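Local coordinates for YkuI protein (Bacillus subtilis, PDB 2BAS) that is an EAL-domain signalling protein that probably hydrolyses the second messenger cyclic di-GMP, at residues N90-D104 with L129-F143. Residues are numbered along the deposited sequence; the frame is centred on the assembly and turned at random.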
loop_
_atom_site.group_PDB
_atom_site.type_symbol
_atom_site.label_atom_id
_atom_site.label_comp_id
_atom_site.label_asym_id
_atom_site.label_seq_id
_atom_site.Cartn_x
_atom_site.Cartn_y
_atom_site.Cartn_z
ATOM N N ASN A 90 -1.849 32.374 -17.885
ATOM C CA ASN A 90 -2.541 32.375 -19.173
ATOM C C ASN A 90 -1.634 32.667 -20.377
ATOM O O ASN A 90 -1.766 32.039 -21.430
ATOM C CB ASN A 90 -3.758 33.315 -19.142
ATOM C CG ASN A 90 -4.916 32.763 -18.286
ATOM O OD1 ASN A 90 -5.027 31.556 -18.056
ATOM N ND2 ASN A 90 -5.782 33.656 -17.822
ATOM N N ARG A 91 -0.703 33.602 -20.223
ATOM C CA ARG A 91 0.227 33.900 -21.304
ATOM C C ARG A 91 1.070 32.663 -21.622
ATOM O O ARG A 91 1.130 32.225 -22.772
ATOM C CB ARG A 91 1.098 35.124 -20.978
ATOM C CG ARG A 91 1.990 35.618 -22.135
ATOM C CD ARG A 91 1.187 36.265 -23.260
ATOM N NE ARG A 91 0.694 37.578 -22.865
ATOM C CZ ARG A 91 1.295 38.730 -23.160
ATOM N NH1 ARG A 91 0.769 39.875 -22.745
ATOM N NH2 ARG A 91 2.416 38.743 -23.868
ATOM N N ILE A 92 1.684 32.081 -20.601
ATOM C CA ILE A 92 2.505 30.888 -20.790
ATOM C C ILE A 92 1.752 29.744 -21.473
ATOM O O ILE A 92 2.228 29.219 -22.477
ATOM C CB ILE A 92 3.083 30.383 -19.457
ATOM C CG1 ILE A 92 3.991 31.438 -18.832
ATOM C CG2 ILE A 92 3.845 29.066 -19.651
ATOM C CD1 ILE A 92 4.241 31.175 -17.351
ATOM N N ILE A 93 0.593 29.363 -20.925
ATOM C CA ILE A 93 -0.212 28.249 -21.450
ATOM C C ILE A 93 -0.550 28.406 -22.930
ATOM O O ILE A 93 -0.348 27.478 -23.720
ATOM C CB ILE A 93 -1.525 28.050 -20.657
ATOM C CG1 ILE A 93 -1.236 27.803 -19.174
ATOM C CG2 ILE A 93 -2.310 26.868 -21.207
ATOM C CD1 ILE A 93 -2.448 27.999 -18.260
ATOM N N ARG A 94 -1.064 29.579 -23.295
ATOM C CA ARG A 94 -1.435 29.871 -24.677
ATOM C C ARG A 94 -0.267 29.768 -25.658
ATOM O O ARG A 94 -0.414 29.192 -26.737
ATOM C CB ARG A 94 -2.116 31.232 -24.776
ATOM C CG ARG A 94 -3.502 31.239 -24.171
ATOM C CD ARG A 94 -4.091 32.642 -24.105
ATOM N NE ARG A 94 -5.352 32.601 -23.372
ATOM C CZ ARG A 94 -6.543 32.348 -23.915
ATOM N NH1 ARG A 94 -6.667 32.130 -25.223
ATOM N NH2 ARG A 94 -7.620 32.317 -23.138
ATOM N N GLN A 95 0.891 30.306 -25.290
ATOM C CA GLN A 95 2.071 30.165 -26.131
ATOM C C GLN A 95 2.421 28.703 -26.321
ATOM O O GLN A 95 2.777 28.284 -27.423
ATOM C CB GLN A 95 3.267 30.875 -25.519
ATOM C CG GLN A 95 3.230 32.376 -25.629
ATOM C CD GLN A 95 4.449 33.005 -25.010
ATOM O OE1 GLN A 95 5.582 32.733 -25.417
ATOM N NE2 GLN A 95 4.229 33.856 -24.020
ATOM N N ALA A 96 2.314 27.932 -25.242
ATOM C CA ALA A 96 2.676 26.533 -25.269
ATOM C C ALA A 96 1.728 25.710 -26.127
ATOM O O ALA A 96 2.182 24.893 -26.931
ATOM C CB ALA A 96 2.755 25.973 -23.866
ATOM N N LEU A 97 0.422 25.910 -25.963
ATOM C CA LEU A 97 -0.545 25.157 -26.763
ATOM C C LEU A 97 -0.425 25.557 -28.235
ATOM O O LEU A 97 -0.726 24.760 -29.124
ATOM C CB LEU A 97 -1.982 25.306 -26.244
ATOM C CG LEU A 97 -2.316 24.821 -24.826
ATOM C CD1 LEU A 97 -3.812 24.802 -24.592
ATOM C CD2 LEU A 97 -1.739 23.447 -24.515
ATOM N N ASP A 98 0.032 26.782 -28.482
ATOM C CA ASP A 98 0.353 27.213 -29.839
ATOM C C ASP A 98 1.509 26.366 -30.394
ATOM O O ASP A 98 1.426 25.858 -31.514
ATOM C CB ASP A 98 0.678 28.719 -29.903
ATOM C CG ASP A 98 -0.568 29.610 -29.793
ATOM O OD1 ASP A 98 -1.668 29.105 -29.488
ATOM O OD2 ASP A 98 -0.450 30.834 -30.008
ATOM N N ARG A 99 2.565 26.192 -29.600
ATOM C CA ARG A 99 3.712 25.383 -30.016
ATOM C C ARG A 99 3.303 23.937 -30.289
ATOM O O ARG A 99 3.715 23.364 -31.301
ATOM C CB ARG A 99 4.850 25.464 -28.989
ATOM C CG ARG A 99 6.072 24.602 -29.285
ATOM C CD ARG A 99 6.772 24.978 -30.582
ATOM N NE ARG A 99 7.329 23.796 -31.248
ATOM C CZ ARG A 99 8.619 23.462 -31.271
ATOM N NH1 ARG A 99 9.530 24.228 -30.678
ATOM N NH2 ARG A 99 9.003 22.360 -31.903
ATOM N N PHE A 100 2.484 23.367 -29.401
ATOM C CA PHE A 100 1.951 22.009 -29.576
ATOM C C PHE A 100 1.154 21.832 -30.876
ATOM O O PHE A 100 1.271 20.794 -31.534
ATOM C CB PHE A 100 1.097 21.580 -28.375
ATOM C CG PHE A 100 1.897 21.061 -27.204
ATOM C CD1 PHE A 100 2.112 21.853 -26.082
ATOM C CD2 PHE A 100 2.428 19.777 -27.221
ATOM C CE1 PHE A 100 2.851 21.371 -24.991
ATOM C CE2 PHE A 100 3.165 19.287 -26.135
ATOM C CZ PHE A 100 3.375 20.087 -25.022
ATOM N N LEU A 101 0.364 22.843 -31.250
ATOM C CA LEU A 101 -0.422 22.808 -32.492
ATOM C C LEU A 101 0.433 22.560 -33.745
ATOM O O LEU A 101 -0.100 22.239 -34.808
ATOM C CB LEU A 101 -1.232 24.101 -32.677
ATOM C CG LEU A 101 -2.601 24.349 -32.031
ATOM C CD1 LEU A 101 -3.096 25.734 -32.438
ATOM C CD2 LEU A 101 -3.630 23.298 -32.420
ATOM N N GLU A 102 1.751 22.716 -33.608
ATOM C CA GLU A 102 2.689 22.500 -34.710
ATOM C C GLU A 102 3.339 21.119 -34.660
ATOM O O GLU A 102 3.662 20.544 -35.696
ATOM C CB GLU A 102 3.778 23.583 -34.724
ATOM C CG GLU A 102 3.265 25.029 -34.752
ATOM C CD GLU A 102 2.374 25.346 -35.949
ATOM O OE1 GLU A 102 2.758 25.036 -37.102
ATOM O OE2 GLU A 102 1.292 25.928 -35.729
ATOM N N ALA A 103 3.522 20.589 -33.457
ATOM C CA ALA A 103 4.181 19.293 -33.278
ATOM C C ALA A 103 3.261 18.086 -33.492
ATOM O O ALA A 103 2.143 18.219 -33.986
ATOM C CB ALA A 103 4.834 19.229 -31.914
ATOM N N ASP A 104 3.749 16.914 -33.096
ATOM C CA ASP A 104 3.042 15.645 -33.263
ATOM C C ASP A 104 1.709 15.613 -32.513
ATOM O O ASP A 104 1.624 16.035 -31.358
ATOM C CB ASP A 104 3.937 14.488 -32.809
ATOM C CG ASP A 104 5.333 14.542 -33.427
ATOM O OD1 ASP A 104 5.932 13.463 -33.621
ATOM O OD2 ASP A 104 5.836 15.650 -33.723
ATOM N N LEU A 129 -10.595 27.791 -21.575
ATOM C CA LEU A 129 -9.318 27.911 -22.280
ATOM C C LEU A 129 -8.974 26.621 -23.000
ATOM O O LEU A 129 -8.460 26.663 -24.116
ATOM C CB LEU A 129 -8.173 28.298 -21.335
ATOM C CG LEU A 129 -6.740 28.267 -21.892
ATOM C CD1 LEU A 129 -6.612 29.077 -23.181
ATOM C CD2 LEU A 129 -5.764 28.781 -20.870
ATOM N N LEU A 130 -9.259 25.483 -22.369
ATOM C CA LEU A 130 -8.971 24.187 -22.978
ATOM C C LEU A 130 -9.838 23.926 -24.209
ATOM O O LEU A 130 -9.342 23.443 -25.230
ATOM C CB LEU A 130 -9.105 23.048 -21.960
ATOM C CG LEU A 130 -8.066 22.965 -20.833
ATOM C CD1 LEU A 130 -8.368 21.784 -19.907
ATOM C CD2 LEU A 130 -6.631 22.873 -21.359
ATOM N N LYS A 131 -11.121 24.271 -24.109
ATOM C CA LYS A 131 -12.091 24.078 -25.193
ATOM C C LYS A 131 -11.776 24.876 -26.461
ATOM O O LYS A 131 -12.127 24.460 -27.564
ATOM C CB LYS A 131 -13.511 24.390 -24.701
ATOM C CG LYS A 131 -14.107 23.307 -23.784
ATOM C CD LYS A 131 -15.403 23.776 -23.127
ATOM C CE LYS A 131 -16.139 22.640 -22.444
ATOM N NZ LYS A 131 -16.726 21.700 -23.438
ATOM N N GLU A 132 -11.114 26.020 -26.294
ATOM C CA GLU A 132 -10.719 26.874 -27.419
ATOM C C GLU A 132 -9.669 26.173 -28.285
ATOM O O GLU A 132 -9.685 26.285 -29.513
ATOM C CB GLU A 132 -10.172 28.210 -26.909
ATOM C CG GLU A 132 -9.709 29.166 -28.005
ATOM C CD GLU A 132 -8.769 30.252 -27.493
ATOM O OE1 GLU A 132 -8.794 30.553 -26.275
ATOM O OE2 GLU A 132 -8.002 30.806 -28.317
ATOM N N TYR A 133 -8.756 25.460 -27.632
ATOM C CA TYR A 133 -7.721 24.722 -28.342
ATOM C C TYR A 133 -8.218 23.364 -28.803
ATOM O O TYR A 133 -7.600 22.729 -29.661
ATOM C CB TYR A 133 -6.432 24.650 -27.528
ATOM C CG TYR A 133 -5.719 25.984 -27.511
ATOM C CD1 TYR A 133 -5.996 26.941 -26.528
ATOM C CD2 TYR A 133 -4.797 26.311 -28.509
ATOM C CE1 TYR A 133 -5.351 28.182 -26.525
ATOM C CE2 TYR A 133 -4.150 27.548 -28.518
ATOM C CZ TYR A 133 -4.430 28.479 -27.526
ATOM O OH TYR A 133 -3.782 29.692 -27.536
ATOM N N GLU A 134 -9.351 22.942 -28.243
ATOM C CA GLU A 134 -10.082 21.773 -28.726
ATOM C C GLU A 134 -10.653 22.159 -30.092
ATOM O O GLU A 134 -10.653 21.359 -31.027
ATOM C CB GLU A 134 -11.204 21.394 -27.745
ATOM C CG GLU A 134 -11.980 20.102 -28.075
ATOM C CD GLU A 134 -13.318 19.987 -27.331
ATOM O OE1 GLU A 134 -13.718 20.952 -26.642
ATOM O OE2 GLU A 134 -13.979 18.929 -27.444
ATOM N N ALA A 135 -11.107 23.409 -30.188
ATOM C CA ALA A 135 -11.641 23.981 -31.421
ATOM C C ALA A 135 -10.559 24.179 -32.486
ATOM O O ALA A 135 -10.858 24.200 -33.677
ATOM C CB ALA A 135 -12.350 25.297 -31.126
ATOM N N LYS A 136 -9.308 24.325 -32.053
ATOM C CA LYS A 136 -8.184 24.505 -32.980
ATOM C C LYS A 136 -7.541 23.171 -33.375
ATOM O O LYS A 136 -6.629 23.136 -34.205
ATOM C CB LYS A 136 -7.143 25.465 -32.394
ATOM C CG LYS A 136 -7.698 26.834 -32.075
ATOM C CD LYS A 136 -6.672 27.731 -31.413
ATOM C CE LYS A 136 -7.215 29.156 -31.326
ATOM N NZ LYS A 136 -6.185 30.145 -30.901
ATOM N N GLY A 137 -8.013 22.079 -32.774
ATOM C CA GLY A 137 -7.569 20.741 -33.156
ATOM C C GLY A 137 -6.759 19.925 -32.160
ATOM O O GLY A 137 -6.084 18.979 -32.565
ATOM N N ILE A 138 -6.806 20.282 -30.873
ATOM C CA ILE A 138 -6.140 19.487 -29.831
ATOM C C ILE A 138 -7.167 18.694 -29.026
ATOM O O ILE A 138 -7.939 19.262 -28.246
ATOM C CB ILE A 138 -5.295 20.330 -28.837
ATOM C CG1 ILE A 138 -4.171 21.081 -29.547
ATOM C CG2 ILE A 138 -4.682 19.422 -27.786
ATOM C CD1 ILE A 138 -3.277 21.894 -28.606
ATOM N N GLU A 139 -7.158 17.380 -29.211
ATOM C CA GLU A 139 -8.077 16.496 -28.512
ATOM C C GLU A 139 -7.870 16.593 -26.998
ATOM O O GLU A 139 -6.741 16.509 -26.512
ATOM C CB GLU A 139 -7.906 15.062 -29.024
ATOM C CG GLU A 139 -8.236 14.905 -30.518
ATOM C CD GLU A 139 -7.859 13.542 -31.084
ATOM O OE1 GLU A 139 -8.680 12.953 -31.822
ATOM O OE2 GLU A 139 -6.746 13.052 -30.791
ATOM N N LEU A 140 -8.965 16.785 -26.265
ATOM C CA LEU A 140 -8.925 16.969 -24.810
ATOM C C LEU A 140 -8.229 15.848 -24.040
ATOM O O LEU A 140 -7.716 16.076 -22.937
ATOM C CB LEU A 140 -10.335 17.174 -24.249
ATOM C CG LEU A 140 -11.071 18.457 -24.645
ATOM C CD1 LEU A 140 -12.546 18.373 -24.274
ATOM C CD2 LEU A 140 -10.420 19.692 -24.026
ATOM N N HIS A 141 -8.209 14.649 -24.622
ATOM C CA HIS A 141 -7.606 13.490 -23.971
ATOM C C HIS A 141 -6.085 13.580 -23.922
ATOM O O HIS A 141 -5.435 12.725 -23.336
ATOM C CB HIS A 141 -8.072 12.164 -24.607
ATOM C CG HIS A 141 -7.554 11.919 -25.997
ATOM N ND1 HIS A 141 -8.377 11.883 -27.100
ATOM C CD2 HIS A 141 -6.303 11.670 -26.456
ATOM C CE1 HIS A 141 -7.658 11.633 -28.181
ATOM N NE2 HIS A 141 -6.395 11.504 -27.818
ATOM N N ARG A 142 -5.525 14.615 -24.539
ATOM C CA ARG A 142 -4.079 14.806 -24.556
ATOM C C ARG A 142 -3.566 15.628 -23.378
ATOM O O ARG A 142 -2.349 15.743 -23.177
ATOM C CB ARG A 142 -3.659 15.475 -25.861
ATOM C CG ARG A 142 -3.702 14.554 -27.074
ATOM C CD ARG A 142 -3.528 15.362 -28.362
ATOM N NE ARG A 142 -2.244 16.061 -28.404
ATOM C CZ ARG A 142 -1.932 17.024 -29.267
ATOM N NH1 ARG A 142 -2.810 17.431 -30.181
ATOM N NH2 ARG A 142 -0.732 17.587 -29.210
ATOM N N PHE A 143 -4.491 16.201 -22.612
ATOM C CA PHE A 143 -4.135 17.062 -21.493
ATOM C C PHE A 143 -3.981 16.292 -20.198
ATOM O O PHE A 143 -4.861 15.521 -19.807
ATOM C CB PHE A 143 -5.177 18.162 -21.288
ATOM C CG PHE A 143 -5.206 19.185 -22.390
ATOM C CD1 PHE A 143 -6.256 19.202 -23.312
ATOM C CD2 PHE A 143 -4.193 20.137 -22.510
ATOM C CE1 PHE A 143 -6.296 20.155 -24.329
ATOM C CE2 PHE A 143 -4.228 21.083 -23.530
ATOM C CZ PHE A 143 -5.278 21.096 -24.438
#
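Leu97 of helix 90-100 lies over one face of the Tyr133 ring, which comes from helix 129-135. The two helices are neighbours on the outside of the modified (beta/alpha)8 (TIM-type) barrel of the EAL domain, and they run nearly parallel, 22° apart. Strand 108-112 lies between them in sequence, and its Ile109 touches both Leu97 and Phe143. Leu97 CB sits 3.9 Å from the centroid of the Tyr133 ring, a CH-pi contact. Leu97 CD1 covers the same face near Tyr133 CG and CD1. The other methyl, Leu97 CD2, meets the edge of the Phe143 ring in plane, 3.6 Å from Phe143 CE2.

Tyr133 CG is anti to its carbonyl carbon (chi1 -73°), which carries the ring across to helix 90-100. There Tyr133 OH donates to Asp98 OD1 at 2.9 Å, on the syn side but 32° out of the carboxylate plane. A phenylalanine in place of Tyr133 would probably leave Asp98 OD1 without this donor.

Nearer the start of the contact, Leu129 CD1 lies over the centre of the Arg94 guanidinium, 3.4 Å from Arg94 CZ. Arg94 NH1 reaches the syn lone pair of Glu132 OE1 in a salt bridge of 2.8 Å. The other oxygen of Glu132 takes a weak bond from Lys136, so one carboxylate joins two cations. At the far end, Gly137 closes the helix in a Schellman motif. The chain then turns back, and Leu101 CD2 packs 3.7 Å from Ile138 CG1 and 3.5 Å from Lys136 O.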